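Local atomic coordinates of ATP-dependent DNA ligase (Mycobacterium tuberculosis, PDB entry 6NHX), a protein that joins DNA ends at the expense of ATP, as the ligase part of a repair enzyme that probably works with Ku in non-homologous end joining. Residues 172-177 with 181-186; 237-242 with 293-298. The protein carries 1 engineered substitution. All blocks are in the same frame, centred on the assembly; numbering follows the deposited sequence.

Interaction 1: 172-177 with 181-186; sequences SRYQPG and ASWVKD. With ATP (adenosine-5'-triphosphate), chain B.
Y174 and W183 meet obliquely, neither ring stacking on the other: CE1 of Y174 lies 4.1 Å from CH2 of W183 and about as far from its CZ2, so CE1 meets the CZ2-CH2 bond of the indole at a slant. With CG of Y174 anti to the backbone N (chi1 -165°), the ring swings toward the indole, and its own OH is hydrogen-bonded to D78 OD2 and M11 N. The serines S172 and S182 face each other through their methylenes, CB of S172 to CB of S182 at 3.6 Å. Their hydroxyls bind separate waters, and these join the segments where direct polar bonds are lacking. One water gives its protons to S172 OG and R173 O and receives the indole N-H, W183 NE1 lying 3.0 Å from it. The second donates to R173 O and Q175 OE1 and accepts from S182 OG, at 2.8 Å from that hydroxyl. R173 O thus takes two water protons, and S172 OG is also hydrogen-bonded to R169 O. The contact belongs to the nucleotidyltransferase domain of the ligase: loop 172-177 follows strand 164-169, and 181-186 turns a corner into strand 184-187, in the mixed sheet that also holds 164-169; W183, at the corner, and K185, on the strand, belong to the ATP pocket. W183 CZ3 comes within 3.7 Å of C2 of the adenine, the approach again oblique, while K168 makes a cation-pi contact with the indole. Two residues on, the K185 chain runs extended beyond CG and ends between two phosphates, its NZ donating to O1A of ATP at 2.7 Å and to O1G at 2.8 Å. Bridging the alpha and gamma phosphates in this way, the ammonium probably offsets negative charge on both.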
ATOM      1  N   SER A 172      -9.525 -21.346   2.024  1.00 15.63           N
ATOM      2  CA  SER A 172      -9.951 -20.373   3.024  1.00 17.35           C
ATOM      3  C   SER A 172     -11.210 -19.608   2.603  1.00 15.45           C
ATOM      4  O   SER A 172     -11.387 -19.239   1.436  1.00 14.47           O
ATOM      5  CB  SER A 172      -8.821 -19.396   3.389  1.00 18.02           C
ATOM      6  OG  SER A 172      -8.331 -18.667   2.281  1.00 15.97           O
ATOM      7  N   ARG A 173     -12.063 -19.349   3.588  1.00 16.59           N
ATOM      8  CA  ARG A 173     -13.222 -18.494   3.414  1.00 15.10           C
ATOM      9  C   ARG A 173     -12.799 -17.025   3.486  1.00 15.57           C
ATOM     10  O   ARG A 173     -11.670 -16.686   3.855  1.00 16.40           O
ATOM     11  CB  ARG A 173     -14.301 -18.841   4.444  1.00 19.04           C
ATOM     12  CG  ARG A 173     -14.442 -17.867   5.617  1.00 37.40           C
ATOM     13  CD  ARG A 173     -15.409 -18.381   6.692  1.00 47.37           C
ATOM     14  NE  ARG A 173     -16.801 -18.450   6.236  1.00 54.33           N
ATOM     15  CZ  ARG A 173     -17.579 -17.398   5.981  1.00 56.72           C
ATOM     16  NH1 ARG A 173     -17.116 -16.161   6.128  1.00 50.98           N
ATOM     17  NH2 ARG A 173     -18.834 -17.586   5.576  1.00 52.95           N
ATOM     18  N   TYR A 174     -13.710 -16.135   3.115  1.00 14.48           N
ATOM     19  CA  TYR A 174     -13.480 -14.698   3.218  1.00 15.39           C
ATOM     20  C   TYR A 174     -14.075 -14.205   4.524  1.00 15.81           C
ATOM     21  O   TYR A 174     -15.269 -14.394   4.769  1.00 18.21           O
ATOM     22  CB  TYR A 174     -14.115 -13.953   2.041  1.00 14.46           C
ATOM     23  CG  TYR A 174     -13.590 -12.543   1.915  1.00 11.31           C
ATOM     24  CD1 TYR A 174     -12.486 -12.266   1.115  1.00 13.54           C
ATOM     25  CD2 TYR A 174     -14.160 -11.497   2.647  1.00 13.13           C
ATOM     26  CE1 TYR A 174     -11.977 -10.961   1.002  1.00 13.30           C
ATOM     27  CE2 TYR A 174     -13.646 -10.199   2.559  1.00 12.94           C
ATOM     28  CZ  TYR A 174     -12.562  -9.945   1.730  1.00 13.53           C
ATOM     29  OH  TYR A 174     -12.059  -8.668   1.642  1.00 14.43           O
ATOM     30  N   GLN A 175     -13.244 -13.583   5.368  1.00 15.36           N
ATOM     31  CA  GLN A 175     -13.646 -13.130   6.698  1.00 14.49           C
ATOM     32  C   GLN A 175     -13.617 -11.609   6.765  1.00 16.03           C
ATOM     33  O   GLN A 175     -12.571 -11.007   7.050  1.00 16.38           O
ATOM     34  CB  GLN A 175     -12.725 -13.747   7.758  1.00 15.51           C
ATOM     35  CG  GLN A 175     -12.724 -15.256   7.689  1.00 21.11           C
ATOM     36  CD  GLN A 175     -12.088 -15.909   8.892  1.00 33.93           C
ATOM     37  OE1 GLN A 175     -11.153 -16.699   8.756  1.00 34.20           O
ATOM     38  NE2 GLN A 175     -12.597 -15.594  10.078  1.00 34.20           N
ATOM     39  N   PRO A 176     -14.736 -10.937   6.485  1.00 16.50           N
ATOM     40  CA  PRO A 176     -14.714  -9.473   6.436  1.00 17.53           C
ATOM     41  C   PRO A 176     -14.292  -8.870   7.769  1.00 16.95           C
ATOM     42  O   PRO A 176     -14.720  -9.312   8.838  1.00 19.12           O
ATOM     43  CB  PRO A 176     -16.162  -9.107   6.086  1.00 18.16           C
ATOM     44  CG  PRO A 176     -16.715 -10.322   5.424  1.00 24.31           C
ATOM     45  CD  PRO A 176     -16.045 -11.488   6.078  1.00 18.12           C
ATOM     46  N   GLY A 177     -13.421  -7.868   7.685  1.00 19.50           N
ATOM     47  CA  GLY A 177     -13.059  -7.086   8.848  1.00 19.69           C
ATOM     48  C   GLY A 177     -12.126  -7.775   9.811  1.00 24.61           C
ATOM     49  O   GLY A 177     -11.967  -7.307  10.939  1.00 29.74           O
ATOM     50  N   ALA A 181      -4.945 -15.795   9.878  1.00 16.66           N
ATOM     51  CA  ALA A 181      -3.781 -16.631   9.615  1.00 14.53           C
ATOM     52  C   ALA A 181      -3.815 -17.263   8.229  1.00 15.42           C
ATOM     53  O   ALA A 181      -2.779 -17.734   7.747  1.00 15.90           O
ATOM     54  CB  ALA A 181      -3.667 -17.726  10.681  1.00 18.23           C
ATOM     55  N   SER A 182      -4.966 -17.256   7.560  1.00 13.38           N
ATOM     56  CA  SER A 182      -5.086 -17.835   6.231  1.00 13.51           C
ATOM     57  C   SER A 182      -4.537 -16.928   5.133  1.00 11.38           C
ATOM     58  O   SER A 182      -4.469 -17.359   3.973  1.00 13.28           O
ATOM     59  CB  SER A 182      -6.554 -18.153   5.957  1.00 17.59           C
ATOM     60  OG  SER A 182      -7.321 -16.972   6.141  1.00 17.62           O
ATOM     61  N   TRP A 183      -4.183 -15.683   5.453  1.00 11.20           N
ATOM     62  CA  TRP A 183      -3.538 -14.770   4.514  1.00 11.55           C
ATOM     63  C   TRP A 183      -2.236 -14.307   5.145  1.00 13.18           C
ATOM     64  O   TRP A 183      -2.241 -13.823   6.279  1.00 14.02           O
ATOM     65  CB  TRP A 183      -4.399 -13.524   4.258  1.00 14.24           C
ATOM     66  CG  TRP A 183      -5.589 -13.659   3.352  1.00 12.55           C
ATOM     67  CD1 TRP A 183      -6.244 -14.794   3.009  1.00 13.01           C
ATOM     68  CD2 TRP A 183      -6.237 -12.589   2.674  1.00 12.14           C
ATOM     69  NE1 TRP A 183      -7.294 -14.494   2.153  1.00 12.53           N
ATOM     70  CE2 TRP A 183      -7.304 -13.140   1.941  1.00 12.78           C
ATOM     71  CE3 TRP A 183      -6.031 -11.208   2.633  1.00 12.94           C
ATOM     72  CZ2 TRP A 183      -8.158 -12.352   1.149  1.00 13.34           C
ATOM     73  CZ3 TRP A 183      -6.871 -10.426   1.857  1.00 13.47           C
ATOM     74  CH2 TRP A 183      -7.919 -11.004   1.128  1.00 13.58           C
ATOM     75  N   VAL A 184      -1.126 -14.444   4.416  1.00 11.57           N
ATOM     76  CA  VAL A 184       0.194 -14.122   4.955  1.00 13.40           C
ATOM     77  C   VAL A 184       0.861 -13.125   4.016  1.00 13.74           C
ATOM     78  O   VAL A 184       0.970 -13.384   2.810  1.00 13.57           O
ATOM     79  CB  VAL A 184       1.055 -15.386   5.081  1.00 12.30           C
ATOM     80  CG1 VAL A 184       2.413 -15.024   5.648  1.00 12.20           C
ATOM     81  CG2 VAL A 184       0.361 -16.423   5.971  1.00 15.11           C
ATOM     82  N   LYS A 185       1.291 -11.984   4.546  1.00 12.19           N
ATOM     83  CA  LYS A 185       1.919 -10.937   3.753  1.00 12.50           C
ATOM     84  C   LYS A 185       3.411 -10.866   4.055  1.00 12.49           C
ATOM     85  O   LYS A 185       3.817 -10.969   5.216  1.00 13.00           O
ATOM     86  CB  LYS A 185       1.263  -9.567   3.985  1.00 12.76           C
ATOM     87  CG  LYS A 185       1.077  -9.196   5.443  1.00 15.86           C
ATOM     88  CD  LYS A 185       0.676  -7.737   5.592  1.00 17.70           C
ATOM     89  CE  LYS A 185       0.621  -7.332   7.055  1.00 17.20           C
ATOM     90  NZ  LYS A 185       0.449  -5.853   7.219  1.00 19.40           N
ATOM     91  N   ASP A 186       4.219 -10.665   3.014  1.00 12.85           N
ATOM     92  CA  ASP A 186       5.673 -10.789   3.106  1.00 13.36           C
ATOM     93  C   ASP A 186       6.288  -9.848   2.078  1.00 15.55           C
ATOM     94  O   ASP A 186       5.965  -9.939   0.896  1.00 13.57           O
ATOM     95  CB  ASP A 186       6.045 -12.254   2.815  1.00 13.74           C
ATOM     96  CG  ASP A 186       7.487 -12.581   3.094  1.00 17.56           C
ATOM     97  OD1 ASP A 186       8.255 -11.666   3.440  1.00 18.65           O
ATOM     98  OD2 ASP A 186       7.850 -13.769   2.941  1.00 16.91           O
TER
HETATM   99  PG  ATP B1000      -2.363  -3.446   6.874  1.00 17.91           P
HETATM  100  O1G ATP B1000      -2.141  -4.933   6.684  1.00 17.33           O
HETATM  101  O2G ATP B1000      -2.976  -3.049   8.203  1.00 20.04           O
HETATM  102  O3G ATP B1000      -3.067  -2.810   5.688  1.00 18.64           O
HETATM  103  PB  ATP B1000      -0.058  -1.956   5.853  1.00 22.60           P
HETATM  104  O1B ATP B1000       1.252  -1.521   6.459  1.00 31.05           O
HETATM  105  O2B ATP B1000      -0.958  -0.965   5.148  1.00 33.43           O
HETATM  106  O3B ATP B1000      -0.886  -2.777   6.967  1.00 22.96           O
HETATM  107  PA  ATP B1000       1.538  -3.883   4.388  1.00 19.07           P
HETATM  108  O1A ATP B1000       2.173  -4.469   5.612  1.00 22.17           O
HETATM  109  O2A ATP B1000       2.232  -2.948   3.432  1.00 23.61           O
HETATM  110  O3A ATP B1000       0.185  -3.173   4.849  1.00 24.28           O
HETATM  111  O5' ATP B1000       0.768  -5.062   3.589  1.00 22.18           O
HETATM  112  C5' ATP B1000       0.303  -4.851   2.259  1.00 17.49           C
HETATM  113  C4' ATP B1000      -1.058  -4.147   2.250  1.00 14.02           C
HETATM  114  O4' ATP B1000      -1.537  -4.179   0.906  1.00 17.12           O
HETATM  115  C3' ATP B1000      -2.106  -4.832   3.100  1.00 15.36           C
HETATM  116  O3' ATP B1000      -3.101  -3.876   3.455  1.00 17.30           O
HETATM  117  C2' ATP B1000      -2.701  -5.791   2.107  1.00 14.78           C
HETATM  118  O2' ATP B1000      -4.020  -6.217   2.475  1.00 15.59           O
HETATM  119  C1' ATP B1000      -2.718  -4.974   0.819  1.00 17.37           C
HETATM  120  N9  ATP B1000      -2.530  -5.816  -0.380  1.00 14.25           N
HETATM  121  C8  ATP B1000      -1.693  -5.558  -1.417  1.00 14.33           C
HETATM  122  N7  ATP B1000      -1.795  -6.522  -2.373  1.00 12.43           N
HETATM  123  C5  ATP B1000      -2.727  -7.390  -1.938  1.00 11.63           C
HETATM  124  C6  ATP B1000      -3.294  -8.632  -2.445  1.00 11.01           C
HETATM  125  N6  ATP B1000      -2.868  -9.147  -3.604  1.00 12.23           N
HETATM  126  N1  ATP B1000      -4.229  -9.241  -1.701  1.00 11.03           N
HETATM  127  C2  ATP B1000      -4.659  -8.753  -0.531  1.00 11.57           C
HETATM  128  N3  ATP B1000      -4.171  -7.625   0.007  1.00 12.55           N
HETATM  129  C4  ATP B1000      -3.206  -6.932  -0.640  1.00 12.76           C
HETATM  130  O   HOH W   1      -9.702 -16.294   1.788  1.00 13.91           O
HETATM  131  O   HOH W   2     -10.087 -17.592   6.114  1.00 18.04           O

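Interaction 2: 237-242 with 293-298; sequences ANLKEM and RGLRPD. With ATP (adenosine-5'-triphosphate), chain B.
The OB domain of the ligase packs its helix 235-243 against the end of strand 291-295, and L295 is the residue that joins them. Its side chain points to the helix, whereas R293 and R296 reach for ATP. CD1 of L295 lies 3.6 Å from CD1 of L239, and the L295 CG is only slightly farther from the same methyl, so a single L239 branch fits against the isobutyl fork. M242, one helical turn on, approaches with its CG, 4.2 Å from L295 CD1. Its chain bends at chi2 and chi3, and CG alone comes this near to L295. V208 and L211 of strand 208-217 also touch L239, and I196 of strand 190-201 touches L295, so this patch is apolar on several sides.

The strand carries a classic beta bulge, R293 and G294 both facing E275. The R293 chain, extended from CG to NE with CG anti to the backbone N (chi1 -159°), brings the edge of its guanidinium to the alpha phosphate. NH1 and NH2 both donate to O2A, which lies in the guanidinium plane; NH2 gives the shorter bond, 2.6 Å to O2A at 150°. Salt bridges to D33 and E275 give this arginine two carboxylate partners besides the phosphate, and probably help to hold its direction. R296 instead curls at chi2 and chi3 to present an edge to the beta phosphate, with PB near its plane. E275 pairs with R296 as well, through NH1, and thereby links the two arginines. They probably balance phosphate charge from the OB domain side. The R296 grip is longer and is split over two oxygens: NH2 donates to O2B at 3.1 Å, and NH1 to O1B at 3.3 Å with an angle of 160°.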
ATOM      1  N   ALA A 237       5.209  19.071  -4.464  1.00 65.24           N
ATOM      2  CA  ALA A 237       4.159  20.067  -4.274  1.00 65.29           C
ATOM      3  C   ALA A 237       3.142  19.599  -3.248  1.00 66.45           C
ATOM      4  O   ALA A 237       2.622  20.408  -2.471  1.00 70.73           O
ATOM      5  CB  ALA A 237       3.461  20.345  -5.611  1.00 60.21           C
ATOM      6  N   ASN A 238       2.868  18.295  -3.216  1.00 55.88           N
ATOM      7  CA  ASN A 238       1.923  17.755  -2.248  1.00 46.72           C
ATOM      8  C   ASN A 238       2.592  17.506  -0.900  1.00 47.13           C
ATOM      9  O   ASN A 238       2.034  17.852   0.146  1.00 44.17           O
ATOM     10  CB  ASN A 238       1.284  16.480  -2.804  1.00 41.85           C
ATOM     11  CG  ASN A 238       0.558  15.654  -1.736  1.00 56.13           C
ATOM     12  OD1 ASN A 238       1.149  15.207  -0.750  1.00 68.74           O
ATOM     13  ND2 ASN A 238      -0.731  15.431  -1.954  1.00 58.15           N
ATOM     14  N   LEU A 239       3.765  16.868  -0.899  1.00 46.66           N
ATOM     15  CA  LEU A 239       4.490  16.690   0.356  1.00 38.19           C
ATOM     16  C   LEU A 239       4.761  18.031   1.013  1.00 34.57           C
ATOM     17  O   LEU A 239       4.620  18.167   2.233  1.00 29.85           O
ATOM     18  CB  LEU A 239       5.796  15.934   0.118  1.00 39.21           C
ATOM     19  CG  LEU A 239       6.382  14.988   1.159  1.00 32.01           C
ATOM     20  CD1 LEU A 239       5.368  13.987   1.684  1.00 36.68           C
ATOM     21  CD2 LEU A 239       7.562  14.264   0.527  1.00 30.26           C
ATOM     22  N   LYS A 240       5.139  19.041   0.218  1.00 32.56           N
ATOM     23  CA  LYS A 240       5.281  20.388   0.762  1.00 33.54           C
ATOM     24  C   LYS A 240       3.988  20.838   1.418  1.00 23.87           C
ATOM     25  O   LYS A 240       4.015  21.506   2.455  1.00 24.61           O
ATOM     26  CB  LYS A 240       5.677  21.391  -0.328  1.00 36.75           C
ATOM     27  CG  LYS A 240       7.157  21.718  -0.365  1.00 46.61           C
ATOM     28  CD  LYS A 240       7.591  22.318  -1.699  1.00 52.80           C
ATOM     29  CE  LYS A 240       7.628  23.838  -1.651  1.00 53.12           C
ATOM     30  NZ  LYS A 240       6.264  24.440  -1.715  1.00 54.78           N
ATOM     31  N   GLU A 241       2.849  20.484   0.816  1.00 30.91           N
ATOM     32  CA  GLU A 241       1.554  20.887   1.360  1.00 28.43           C
ATOM     33  C   GLU A 241       1.344  20.317   2.761  1.00 19.85           C
ATOM     34  O   GLU A 241       0.951  21.047   3.681  1.00 19.54           O
ATOM     35  CB  GLU A 241       0.429  20.479   0.401  1.00 32.07           C
ATOM     36  CG  GLU A 241      -0.973  20.549   0.985  1.00 35.91           C
ATOM     37  CD  GLU A 241      -2.050  20.560  -0.084  1.00 42.24           C
ATOM     38  OE1 GLU A 241      -1.702  20.517  -1.282  1.00 46.37           O
ATOM     39  OE2 GLU A 241      -3.245  20.606   0.275  1.00 36.38           O
ATOM     40  N   MET A 242       1.634  19.028   2.951  1.00 17.84           N
ATOM     41  CA  MET A 242       1.492  18.420   4.274  1.00 16.48           C
ATOM     42  C   MET A 242       2.536  18.930   5.259  1.00 21.78           C
ATOM     43  O   MET A 242       2.284  18.944   6.466  1.00 18.06           O
ATOM     44  CB  MET A 242       1.576  16.896   4.185  1.00 15.78           C
ATOM     45  CG  MET A 242       0.334  16.199   3.638  1.00 22.85           C
ATOM     46  SD  MET A 242      -1.220  16.764   4.358  1.00 25.46           S
ATOM     47  CE  MET A 242      -1.071  16.151   6.038  1.00 24.61           C
ATOM     48  N   ARG A 293       8.744   4.891   0.962  1.00 15.84           N
ATOM     49  CA  ARG A 293       7.482   4.249   0.606  1.00 14.74           C
ATOM     50  C   ARG A 293       6.337   5.253   0.564  1.00 15.75           C
ATOM     51  O   ARG A 293       5.632   5.340  -0.446  1.00 17.61           O
ATOM     52  CB  ARG A 293       7.178   3.057   1.520  1.00 13.13           C
ATOM     53  CG  ARG A 293       6.185   2.083   0.903  1.00 21.30           C
ATOM     54  CD  ARG A 293       5.566   1.187   1.956  1.00 29.81           C
ATOM     55  NE  ARG A 293       4.778   0.115   1.353  1.00 24.42           N
ATOM     56  CZ  ARG A 293       4.061  -0.760   2.047  1.00 28.18           C
ATOM     57  NH1 ARG A 293       4.021  -0.689   3.375  1.00 25.32           N
ATOM     58  NH2 ARG A 293       3.387  -1.711   1.415  1.00 19.72           N
ATOM     59  N   GLY A 294       6.150   6.028   1.622  1.00 16.56           N
ATOM     60  CA  GLY A 294       5.162   7.088   1.626  1.00 16.85           C
ATOM     61  C   GLY A 294       4.828   7.525   3.037  1.00 15.80           C
ATOM     62  O   GLY A 294       5.369   7.016   4.015  1.00 15.82           O
ATOM     63  N   LEU A 295       3.935   8.508   3.121  1.00 15.41           N
ATOM     64  CA  LEU A 295       3.413   8.947   4.410  1.00 15.89           C
ATOM     65  C   LEU A 295       2.459   7.905   4.978  1.00 15.24           C
ATOM     66  O   LEU A 295       1.787   7.178   4.240  1.00 15.23           O
ATOM     67  CB  LEU A 295       2.686  10.283   4.267  1.00 15.35           C
ATOM     68  CG  LEU A 295       3.532  11.488   3.843  1.00 14.52           C
ATOM     69  CD1 LEU A 295       2.668  12.730   3.758  1.00 20.51           C
ATOM     70  CD2 LEU A 295       4.633  11.701   4.862  1.00 19.52           C
ATOM     71  N   ARG A 296       2.412   7.822   6.313  1.00 14.80           N
ATOM     72  CA  ARG A 296       1.476   6.952   7.023  1.00 14.89           C
ATOM     73  C   ARG A 296       0.600   7.847   7.900  1.00 17.09           C
ATOM     74  O   ARG A 296       0.854   7.991   9.108  1.00 16.68           O
ATOM     75  CB  ARG A 296       2.194   5.878   7.843  1.00 16.72           C
ATOM     76  CG  ARG A 296       3.006   4.848   7.036  1.00 18.34           C
ATOM     77  CD  ARG A 296       2.294   4.400   5.761  1.00 32.91           C
ATOM     78  NE  ARG A 296       1.016   3.743   6.017  1.00 49.32           N
ATOM     79  CZ  ARG A 296       0.831   2.426   5.995  1.00 54.06           C
ATOM     80  NH1 ARG A 296       1.847   1.611   5.735  1.00 50.32           N
ATOM     81  NH2 ARG A 296      -0.373   1.920   6.234  1.00 49.08           N
ATOM     82  N   PRO A 297      -0.448   8.445   7.321  1.00 17.97           N
ATOM     83  CA  PRO A 297      -1.167   9.529   8.015  1.00 18.54           C
ATOM     84  C   PRO A 297      -1.871   9.112   9.288  1.00 21.95           C
ATOM     85  O   PRO A 297      -2.121   9.975  10.143  1.00 23.45           O
ATOM     86  CB  PRO A 297      -2.179  10.020   6.967  1.00 20.30           C
ATOM     87  CG  PRO A 297      -1.692   9.503   5.661  1.00 31.40           C
ATOM     88  CD  PRO A 297      -0.910   8.252   5.937  1.00 18.10           C
ATOM     89  N   ASP A 298      -2.213   7.837   9.448  1.00 20.79           N
ATOM     90  CA  ASP A 298      -2.925   7.397  10.637  1.00 28.15           C
ATOM     91  C   ASP A 298      -2.006   6.874  11.732  1.00 31.73           C
ATOM     92  O   ASP A 298      -2.480   6.596  12.838  1.00 35.44           O
ATOM     93  CB  ASP A 298      -3.975   6.345  10.270  1.00 38.31           C
ATOM     94  CG  ASP A 298      -4.940   6.840   9.204  1.00 42.42           C
ATOM     95  OD1 ASP A 298      -5.210   6.085   8.246  1.00 45.50           O
ATOM     96  OD2 ASP A 298      -5.412   7.991   9.317  1.00 37.37           O
TER
HETATM   97  PG  ATP B1000      -2.363  -3.446   6.874  1.00 17.91           P
HETATM   98  O1G ATP B1000      -2.141  -4.933   6.684  1.00 17.33           O
HETATM   99  O2G ATP B1000      -2.976  -3.049   8.203  1.00 20.04           O
HETATM  100  O3G ATP B1000      -3.067  -2.810   5.688  1.00 18.64           O
HETATM  101  PB  ATP B1000      -0.058  -1.956   5.853  1.00 22.60           P
HETATM  102  O1B ATP B1000       1.252  -1.521   6.459  1.00 31.05           O
HETATM  103  O2B ATP B1000      -0.958  -0.965   5.148  1.00 33.43           O
HETATM  104  O3B ATP B1000      -0.886  -2.777   6.967  1.00 22.96           O
HETATM  105  PA  ATP B1000       1.538  -3.883   4.388  1.00 19.07           P
HETATM  106  O1A ATP B1000       2.173  -4.469   5.612  1.00 22.17           O
HETATM  107  O2A ATP B1000       2.232  -2.948   3.432  1.00 23.61           O
HETATM  108  O3A ATP B1000       0.185  -3.173   4.849  1.00 24.28           O
HETATM  109  O5' ATP B1000       0.768  -5.062   3.589  1.00 22.18           O
HETATM  110  C5' ATP B1000       0.303  -4.851   2.259  1.00 17.49           C
HETATM  111  C4' ATP B1000      -1.058  -4.147   2.250  1.00 14.02           C
HETATM  112  O4' ATP B1000      -1.537  -4.179   0.906  1.00 17.12           O
HETATM  113  C3' ATP B1000      -2.106  -4.832   3.100  1.00 15.36           C
HETATM  114  O3' ATP B1000      -3.101  -3.876   3.455  1.00 17.30           O
HETATM  115  C2' ATP B1000      -2.701  -5.791   2.107  1.00 14.78           C
HETATM  116  O2' ATP B1000      -4.020  -6.217   2.475  1.00 15.59           O
HETATM  117  C1' ATP B1000      -2.718  -4.974   0.819  1.00 17.37           C
HETATM  118  N9  ATP B1000      -2.530  -5.816  -0.380  1.00 14.25           N
HETATM  119  C8  ATP B1000      -1.693  -5.558  -1.417  1.00 14.33           C
HETATM  120  N7  ATP B1000      -1.795  -6.522  -2.373  1.00 12.43           N
HETATM  121  C5  ATP B1000      -2.727  -7.390  -1.938  1.00 11.63           C
HETATM  122  C6  ATP B1000      -3.294  -8.632  -2.445  1.00 11.01           C
HETATM  123  N6  ATP B1000      -2.868  -9.147  -3.604  1.00 12.23           N
HETATM  124  N1  ATP B1000      -4.229  -9.241  -1.701  1.00 11.03           N
HETATM  125  C2  ATP B1000      -4.659  -8.753  -0.531  1.00 11.57           C
HETATM  126  N3  ATP B1000      -4.171  -7.625   0.007  1.00 12.55           N
HETATM  127  C4  ATP B1000      -3.206  -6.932  -0.640  1.00 12.76           C

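Interaction 1 comes first along the chain, in the nucleotidyltransferase domain, and closes before interaction 2 opens in the OB domain. They share no sheet: strand 184-187 belongs to a mixed sheet that also holds 164-169, while 291-295 pairs with 273-278 in the antiparallel sheet of the second domain. Their centres are about 29 Å apart, on opposite sides of the chain's centre; the nearest atoms, about 7 Å apart, do not touch. What connects them is ATP. The segments 181-186 and 293-298 reach its phosphates from different domains, in keeping with a closed conformation in which the OB domain contributes directly to binding the triphosphate.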